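Local coordinates for peptidoglycan-recognition protein SD (Drosophila melanogaster, PDB 2RKQ) that binds bacterial peptidoglycan as a secreted recognition protein of innate immunity and thereby activates the Toll pathway, at residues 53-56 / 57-61. Numbering follows the deposited sequence.
Sequences QNFQ and MSKQK
Phe55 takes Lys59 over one face of its ring and Gln60 at its edge. Lys59 CB stands 4.0 Å from the centroid of the Phe55 ring and 22° off its normal, a CH-pi contact, while Gln60 NE2 lies 3.6 Å from Phe55 CE1, close to the ring plane. The same Gln60 NE2 gives a weak, bent bond (134°) to Gln56 OE1 at 3.3 Å. On another side of the helix, Met57 SD packs alongside Gln53 CG at 3.4 Å. With CG anti to the backbone N (chi1 -178°) and the chain extended, Gln53 carries its amide past the sulfur to Lys13 O and Asp64 OD2, both bonded by NE2. Replacing Gln53 by alanine would probably cost Lys13 O and Asp64 OD2 this amide donor and open a gap beside Met57 SD. At the backbone level, Phe55 O accepts from donors four and five residues on, Lys59 N (2.7 Å) and Gln60 N (3.3 Å), and Lys61 is the first residue after the helix with positive phi. Buried Gln53 packs on the loop residues Arg7 and Trp10; the segment closes helix 42-58 about 16 Å from the chain centre (centre to centre), and the chain then runs on toward strand 69-71 of the mixed sheet.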
# COMPACT_ATOMS: atom_id res chain seq x y z
N GLN A 53 -0.73 -8.44 8.83
CA GLN A 53 -0.23 -7.69 9.97
C GLN A 53 0.50 -8.61 10.92
O GLN A 53 1.59 -8.28 11.36
CB GLN A 53 -1.36 -6.99 10.70
CG GLN A 53 -0.84 -6.17 11.86
CD GLN A 53 -1.91 -5.50 12.67
OE1 GLN A 53 -2.97 -6.07 12.95
NE2 GLN A 53 -1.63 -4.26 13.09
N ASN A 54 -0.12 -9.74 11.25
CA ASN A 54 0.47 -10.66 12.23
C ASN A 54 1.79 -11.23 11.72
O ASN A 54 2.74 -11.37 12.49
CB ASN A 54 -0.48 -11.82 12.55
CG ASN A 54 -1.75 -11.40 13.28
OD1 ASN A 54 -2.71 -12.19 13.34
ND2 ASN A 54 -1.80 -10.19 13.82
N PHE A 55 1.85 -11.58 10.44
CA PHE A 55 3.10 -12.08 9.86
C PHE A 55 4.19 -11.03 9.91
O PHE A 55 5.32 -11.30 10.34
CB PHE A 55 2.90 -12.52 8.41
CG PHE A 55 4.17 -12.98 7.74
CD1 PHE A 55 4.91 -12.12 6.93
CD2 PHE A 55 4.63 -14.29 7.92
CE1 PHE A 55 6.09 -12.54 6.32
CE2 PHE A 55 5.81 -14.72 7.31
CZ PHE A 55 6.54 -13.84 6.51
N GLN A 56 3.88 -9.82 9.47
CA GLN A 56 4.90 -8.77 9.44
C GLN A 56 5.36 -8.38 10.84
O GLN A 56 6.55 -8.12 11.06
CB GLN A 56 4.38 -7.55 8.69
CG GLN A 56 4.15 -7.87 7.22
CD GLN A 56 4.07 -6.63 6.38
OE1 GLN A 56 4.79 -6.50 5.38
NE2 GLN A 56 3.25 -5.70 6.78
N MET A 57 4.44 -8.34 11.79
CA MET A 57 4.81 -7.97 13.14
C MET A 57 5.54 -9.12 13.83
O MET A 57 6.54 -8.90 14.52
CB MET A 57 3.58 -7.54 13.92
CG MET A 57 3.00 -6.22 13.43
SD MET A 57 1.51 -5.70 14.29
CE MET A 57 2.15 -5.36 15.92
N SER A 58 5.04 -10.34 13.66
CA SER A 58 5.64 -11.49 14.34
C SER A 58 6.89 -12.07 13.67
O SER A 58 7.88 -12.34 14.37
CB SER A 58 4.61 -12.59 14.54
OG SER A 58 3.84 -12.30 15.67
N LYS A 59 6.85 -12.27 12.36
CA LYS A 59 7.98 -12.89 11.65
C LYS A 59 9.00 -11.87 11.17
O LYS A 59 10.21 -12.07 11.34
CB LYS A 59 7.49 -13.73 10.47
CG LYS A 59 6.37 -14.72 10.81
CD LYS A 59 6.84 -15.79 11.73
CE LYS A 59 5.83 -16.91 11.86
NZ LYS A 59 6.27 -17.81 12.97
N GLN A 60 8.53 -10.79 10.54
CA GLN A 60 9.43 -9.75 10.03
C GLN A 60 9.82 -8.77 11.14
O GLN A 60 10.79 -8.01 10.98
CB GLN A 60 8.83 -9.02 8.82
CG GLN A 60 8.68 -9.88 7.53
CD GLN A 60 8.11 -9.10 6.36
OE1 GLN A 60 8.86 -8.58 5.51
NE2 GLN A 60 6.79 -9.03 6.28
N LYS A 61 9.10 -8.81 12.26
CA LYS A 61 9.38 -8.00 13.44
C LYS A 61 9.20 -6.48 13.18
O LYS A 61 9.79 -5.63 13.86
CB LYS A 61 10.78 -8.33 14.01
CG LYS A 61 11.17 -9.82 14.00
CD LYS A 61 10.39 -10.63 15.01
CE LYS A 61 10.97 -12.05 15.14
NZ LYS A 61 11.95 -12.15 16.27
O HOH W 1 1.66 -10.79 15.70